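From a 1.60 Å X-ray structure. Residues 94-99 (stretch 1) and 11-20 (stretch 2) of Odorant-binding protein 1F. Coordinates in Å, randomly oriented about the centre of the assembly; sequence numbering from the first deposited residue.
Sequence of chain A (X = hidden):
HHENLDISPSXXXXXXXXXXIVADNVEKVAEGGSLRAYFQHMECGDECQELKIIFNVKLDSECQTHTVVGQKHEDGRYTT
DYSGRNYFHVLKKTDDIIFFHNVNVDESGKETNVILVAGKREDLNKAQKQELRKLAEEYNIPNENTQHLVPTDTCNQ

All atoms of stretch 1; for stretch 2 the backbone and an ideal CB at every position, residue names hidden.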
ATOM      1  N   THR A  94       0.128  -7.509  11.584  1.00 12.09           N
ATOM      2  CA  THR A  94       0.985  -8.235  12.514  1.00 14.53           C
ATOM      3  C   THR A  94       2.147  -7.300  12.777  1.00 15.11           C
ATOM      4  O   THR A  94       2.194  -6.172  12.239  1.00 17.95           O
ATOM      5  CB  THR A  94       1.495  -9.525  11.921  1.00 20.68           C
ATOM      6  OG1 THR A  94       2.452  -9.250  10.876  1.00 20.21           O
ATOM      7  CG2 THR A  94       0.390 -10.320  11.316  1.00 24.73           C
ATOM      8  N   ASP A  95       3.100  -7.721  13.607  1.00 15.69           N
ATOM      9  CA  ASP A  95       4.194  -6.797  13.907  1.00 18.43           C
ATOM     10  C   ASP A  95       5.044  -6.491  12.673  1.00 21.45           C
ATOM     11  O   ASP A  95       5.628  -5.400  12.591  1.00 22.46           O
ATOM     12  CB  ASP A  95       5.076  -7.273  15.070  1.00 23.35           C
ATOM     13  CG  ASP A  95       5.807  -8.536  14.752  1.00 39.89           C
ATOM     14  OD1 ASP A  95       5.136  -9.575  14.680  1.00 46.16           O
ATOM     15  OD2 ASP A  95       7.051  -8.492  14.575  1.00 49.66           O
ATOM     16  N   ASP A  96       5.093  -7.407  11.703  1.00 15.84           N
ATOM     17  CA  ASP A  96       5.988  -7.186  10.560  1.00 11.03           C
ATOM     18  C   ASP A  96       5.334  -7.202   9.178  1.00  9.26           C
ATOM     19  O   ASP A  96       6.027  -7.064   8.194  1.00  8.82           O
ATOM     20  CB  ASP A  96       7.211  -8.121  10.602  1.00 15.30           C
ATOM     21  CG  ASP A  96       6.825  -9.542  10.605  1.00 19.41           C
ATOM     22  OD1 ASP A  96       5.654  -9.804  10.337  1.00 17.54           O
ATOM     23  OD2 ASP A  96       7.678 -10.401  10.877  1.00 19.47           O
ATOM     24  N   ILE A  97       4.007  -7.246   9.123  1.00  9.16           N
ATOM     25  CA  ILE A  97       3.246  -7.267   7.873  1.00  7.28           C
ATOM     26  C   ILE A  97       1.966  -6.474   8.098  1.00  8.77           C
ATOM     27  O   ILE A  97       1.290  -6.682   9.081  1.00  9.86           O
ATOM     28  CB  ILE A  97       2.900  -8.704   7.442  1.00  7.55           C
ATOM     29  CG1 ILE A  97       4.159  -9.529   7.137  1.00 10.98           C
ATOM     30  CG2 ILE A  97       1.904  -8.657   6.308  1.00 11.65           C
ATOM     31  CD1 ILE A  97       4.880  -9.082   5.894  1.00 10.07           C
ATOM     32  N   ILE A  98       1.620  -5.584   7.175  1.00  5.66           N
ATOM     33  CA  ILE A  98       0.349  -4.877   7.110  1.00  5.32           C
ATOM     34  C   ILE A  98      -0.264  -5.062   5.768  1.00  5.43           C
ATOM     35  O   ILE A  98       0.423  -4.864   4.754  1.00  6.87           O
ATOM     36  CB  ILE A  98       0.505  -3.386   7.430  1.00  6.12           C
ATOM     37  CG1 ILE A  98       1.024  -3.242   8.853  1.00 10.51           C
ATOM     38  CG2 ILE A  98      -0.850  -2.656   7.279  1.00  6.07           C
ATOM     39  CD1 ILE A  98       1.298  -1.790   9.266  1.00 15.90           C
ATOM     40  N   PHE A  99      -1.513  -5.501   5.717  1.00  6.55           N
ATOM     41  CA  PHE A  99      -2.331  -5.435   4.504  1.00  7.04           C
ATOM     42  C   PHE A  99      -3.199  -4.173   4.476  1.00  8.01           C
ATOM     43  O   PHE A  99      -4.017  -3.993   5.382  1.00  8.12           O
ATOM     44  CB  PHE A  99      -3.284  -6.613   4.407  1.00  6.10           C
ATOM     45  CG  PHE A  99      -2.649  -7.994   4.204  1.00  6.96           C
ATOM     46  CD1 PHE A  99      -1.263  -8.242   4.211  1.00 11.50           C
ATOM     47  CD2 PHE A  99      -3.489  -9.042   3.892  1.00 13.43           C
ATOM     48  CE1 PHE A  99      -0.781  -9.501   4.015  1.00 13.89           C
ATOM     49  CE2 PHE A  99      -2.987 -10.314   3.711  1.00 15.00           C
ATOM     50  CZ  PHE A  99      -1.672 -10.546   3.780  1.00 11.20           C
ATOM     51  N   UNK A  11       3.456   0.902  16.473  1.00  9.72           N
ATOM     52  CA  UNK A  11       3.287  -0.163  15.480  1.00 12.51           C
ATOM     53  C   UNK A  11       3.875   0.198  14.122  1.00 15.16           C
ATOM     54  O   UNK A  11       4.575  -0.611  13.463  1.00 16.14           O
ATOM     55  CB  UNK A  11       1.802  -0.493  15.319  1.00 12.51           C
ATOM     56  N   UNK A  12       3.624   1.422  13.710  1.00  9.80           N
ATOM     57  CA  UNK A  12       3.981   1.746  12.328  1.00  9.14           C
ATOM     58  C   UNK A  12       5.292   2.493  12.085  1.00  7.88           C
ATOM     59  O   UNK A  12       5.837   2.360  10.999  1.00 10.53           O
ATOM     60  CB  UNK A  12       2.849   2.583  11.729  1.00  9.14           C
ATOM     61  N   UNK A  13       5.846   3.223  13.036  1.00  8.12           N
ATOM     62  CA  UNK A  13       6.924   4.107  12.761  1.00  7.75           C
ATOM     63  C   UNK A  13       8.187   3.344  12.410  1.00 10.07           C
ATOM     64  O   UNK A  13       8.630   2.485  13.151  1.00 16.31           O
ATOM     65  CB  UNK A  13       7.163   5.029  13.958  1.00  7.75           C
ATOM     66  N   UNK A  14       8.766   3.616  11.264  1.00  8.59           N
ATOM     67  CA  UNK A  14       9.978   2.932  10.861  1.00  8.54           C
ATOM     68  C   UNK A  14       9.989   2.629   9.383  1.00  8.06           C
ATOM     69  O   UNK A  14       9.089   3.091   8.669  1.00  6.77           O
ATOM     70  CB  UNK A  14      10.146   1.637  11.659  1.00  8.54           C
ATOM     71  N   UNK A  15      10.965   1.831   8.956  1.00  7.38           N
ATOM     72  CA  UNK A  15      11.079   1.483   7.552  1.00  6.59           C
ATOM     73  C   UNK A  15      10.125   0.342   7.225  1.00  8.60           C
ATOM     74  O   UNK A  15       9.917  -0.574   8.023  1.00  9.65           O
ATOM     75  CB  UNK A  15      12.519   1.102   7.202  1.00  6.59           C
ATOM     76  N   UNK A  16       9.596   0.388   5.998  1.00  6.31           N
ATOM     77  CA  UNK A  16       8.680  -0.618   5.465  1.00  7.35           C
ATOM     78  C   UNK A  16       8.994  -0.739   4.009  1.00  8.34           C
ATOM     79  O   UNK A  16       9.500   0.175   3.380  1.00  9.57           O
ATOM     80  CB  UNK A  16       7.211  -0.258   5.695  1.00  7.35           C
ATOM     81  N   UNK A  17       8.662  -1.884   3.451  1.00  6.48           N
ATOM     82  CA  UNK A  17       8.784  -2.119   2.032  1.00  6.62           C
ATOM     83  C   UNK A  17       7.519  -2.720   1.522  1.00  6.81           C
ATOM     84  O   UNK A  17       6.683  -3.219   2.266  1.00  6.41           O
ATOM     85  CB  UNK A  17       9.979  -3.021   1.714  1.00  6.62           C
ATOM     86  N   UNK A  18       7.330  -2.634   0.208  1.00  4.84           N
ATOM     87  CA  UNK A  18       6.167  -3.246  -0.422  1.00  4.72           C
ATOM     88  C   UNK A  18       6.530  -4.608  -0.913  1.00  5.12           C
ATOM     89  O   UNK A  18       7.444  -4.771  -1.753  1.00  6.57           O
ATOM     90  CB  UNK A  18       5.633  -2.388  -1.571  1.00  4.72           C
ATOM     91  N   UNK A  19       5.743  -5.597  -0.484  1.00  5.00           N
ATOM     92  CA  UNK A  19       5.921  -6.971  -0.952  1.00  5.26           C
ATOM     93  C   UNK A  19       5.062  -7.328  -2.141  1.00  5.23           C
ATOM     94  O   UNK A  19       5.572  -7.864  -3.130  1.00  5.39           O
ATOM     95  CB  UNK A  19       5.622  -7.948   0.187  1.00  5.26           C
ATOM     96  N   UNK A  20       3.747  -7.018  -2.076  1.00  5.09           N
ATOM     97  CA  UNK A  20       2.831  -7.337  -3.130  1.00  5.13           C
ATOM     98  C   UNK A  20       1.844  -6.206  -3.270  1.00  4.90           C
ATOM     99  O   UNK A  20       1.508  -5.542  -2.293  1.00  4.97           O
ATOM    100  CB  UNK A  20       2.121  -8.666  -2.865  1.00  5.13           C
TER

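Position 11 lies in helical geometry (phi/psi -68/-43), and its CA is 6.9 Å from the CA of Asp95. Its CA-to-CB bond points sideways, and stretch 1 has no atom within 5.5 Å of the ideal CB, so many helix-compatible side chains would suit. The deposited residue is Glu11. Its backbone does the work here: one water donates to both Glu11 O (2.5 Å from the water O) and Asp95 O (2.8 Å from the same atom), joining two carbonyls that cannot bond each other directly.

At position 12 the bond again points sideways, but the ideal CB is 5.3 Å from Ile98 CD1. A methyl group at that range favours an apolar side chain of modest size; valine, isoleucine or leucine are all plausible. It is Val12, with chi1 in m, and its CG1 lies 4.3 Å from Ile98 CD1, a loose apolar contact.

Positions 13, 14 and 15 are out of reach, so stretch 1 does not discriminate among side chains. Position 13 leaves helical angles (-69/124) and is Asn13. Position 14 is decided by its backbone: at 142/-170 a CB would be jammed against the carbonyl O of position 13, which calls for glycine, and Gly14 is found. Position 15, extended at -82/146, is Asp15, facing open space.

Position 16 points toward stretch 1, yet no atom there lies within 5.5 Å of its ideal CB. The gap calls for a long side chain, and Ile98 CD1 favours an apolar or aromatic end; phenylalanine, leucine, methionine or tryptophan could be considered. The deposited Trp16 (chi1 -72°, chi2 85°) spans the distance and has 77 Å² covered by stretch 1, the largest share in its stretch. Trp16 CH2 approaches Ile98 CD1 to 3.5 Å, while Trp16 CZ3 lies 3.9 Å from Asp96 O and 4.1 Å from Ile97 N, the latter at the ring edge. The indole is also anchored within its own stretch: Trp16 NE1 donates to Val12 O at 2.8 Å, with an angle of 161°.

Positions 17 and 18 are extended and out of reach, leaving the choice open on this evidence. They are Arg17 and Thr18.

Position 19 points toward stretch 1, again with an empty zone around its ideal CB. Ile97 CD1 offers a methyl group, so a branched or extended apolar side chain such as leucine, isoleucine or methionine would suit. Leu19 (m, t) places CD1 3.8 Å from Ile97 CD1.

Position 20, out of reach at -142/149, is unconstrained by stretch 1 and is Tyr20.

Stretch 2 (11-20) EVNGDWRTLY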
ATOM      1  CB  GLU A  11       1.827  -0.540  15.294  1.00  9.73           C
ATOM      2  CG  GLU A  11       1.264  -1.365  16.476  1.00 14.65           C
ATOM      3  CD  GLU A  11      -0.224  -1.487  16.503  1.00 24.52           C
ATOM      4  OE1 GLU A  11      -0.946  -0.637  15.988  1.00 17.68           O
ATOM      5  OE2 GLU A  11      -0.710  -2.449  17.115  1.00 36.99           O
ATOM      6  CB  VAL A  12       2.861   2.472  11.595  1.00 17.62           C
ATOM      7  CG1 VAL A  12       1.567   1.753  11.690  1.00 28.11           C
ATOM      8  CG2 VAL A  12       2.722   3.742  12.129  1.00 19.83           C
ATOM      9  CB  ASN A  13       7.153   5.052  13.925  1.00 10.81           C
ATOM     10  CG  ASN A  13       6.109   6.144  13.980  1.00 11.43           C
ATOM     11  OD1 ASN A  13       5.138   6.113  13.274  1.00  9.44           O
ATOM     12  ND2 ASN A  13       6.272   7.034  14.917  1.00 15.76           N
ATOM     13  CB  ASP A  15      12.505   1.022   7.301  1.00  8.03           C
ATOM     14  CG  ASP A  15      13.541   2.132   7.353  1.00 16.32           C
ATOM     15  OD1 ASP A  15      13.251   3.321   7.259  1.00 13.91           O
ATOM     16  OD2 ASP A  15      14.748   1.748   7.439  1.00 21.16           O
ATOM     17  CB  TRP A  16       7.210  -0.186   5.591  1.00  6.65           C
ATOM     18  CG  TRP A  16       6.685  -0.216   7.001  1.00  5.34           C
ATOM     19  CD1 TRP A  16       6.821   0.778   7.896  1.00  6.95           C
ATOM     20  CD2 TRP A  16       6.017  -1.287   7.672  1.00  6.01           C
ATOM     21  NE1 TRP A  16       6.264   0.405   9.072  1.00  7.45           N
ATOM     22  CE2 TRP A  16       5.773  -0.872   8.958  1.00  5.87           C
ATOM     23  CE3 TRP A  16       5.557  -2.542   7.275  1.00  6.91           C
ATOM     24  CZ2 TRP A  16       5.085  -1.660   9.903  1.00  6.88           C
ATOM     25  CZ3 TRP A  16       4.890  -3.309   8.175  1.00  9.42           C
ATOM     26  CH2 TRP A  16       4.655  -2.888   9.474  1.00  9.06           C
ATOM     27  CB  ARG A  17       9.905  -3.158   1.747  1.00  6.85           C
ATOM     28  CG  ARG A  17       9.639  -4.570   2.300  1.00  7.37           C
ATOM     29  CD  ARG A  17      10.882  -5.478   2.305  1.00 13.36           C
ATOM     30  NE  ARG A  17      11.377  -5.694   0.980  1.00 13.23           N
ATOM     31  CZ  ARG A  17      12.589  -6.117   0.625  1.00 16.87           C
ATOM     32  NH1 ARG A  17      13.502  -6.449   1.533  1.00 19.71           N
ATOM     33  NH2 ARG A  17      12.884  -6.223  -0.678  1.00 16.86           N
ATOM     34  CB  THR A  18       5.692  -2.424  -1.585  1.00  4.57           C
ATOM     35  OG1 THR A  18       5.371  -1.102  -1.162  1.00  4.45           O
ATOM     36  CG2 THR A  18       4.417  -3.043  -2.212  1.00  4.52           C
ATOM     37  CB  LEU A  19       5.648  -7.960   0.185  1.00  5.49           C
ATOM     38  CG  LEU A  19       6.502  -7.815   1.448  1.00  6.85           C
ATOM     39  CD1 LEU A  19       6.269  -8.988   2.400  1.00  9.81           C
ATOM     40  CD2 LEU A  19       7.944  -7.765   1.093  1.00 12.11           C
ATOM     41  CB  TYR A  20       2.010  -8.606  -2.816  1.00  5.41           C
ATOM     42  CG  TYR A  20       2.818  -9.890  -2.785  1.00  5.75           C
ATOM     43  CD1 TYR A  20       2.988 -10.628  -3.952  1.00  5.97           C
ATOM     44  CD2 TYR A  20       3.396 -10.332  -1.627  1.00  6.33           C
ATOM     45  CE1 TYR A  20       3.786 -11.781  -3.924  1.00  7.31           C
ATOM     46  CE2 TYR A  20       4.214 -11.452  -1.615  1.00  7.13           C
ATOM     47  CZ  TYR A  20       4.341 -12.199  -2.726  1.00  9.44           C
ATOM     48  OH  TYR A  20       5.151 -13.320  -2.672  1.00 10.62           O
TER
HETATM   49  O   HOH W   1       4.445  -3.128  13.742  1.00 28.79           O
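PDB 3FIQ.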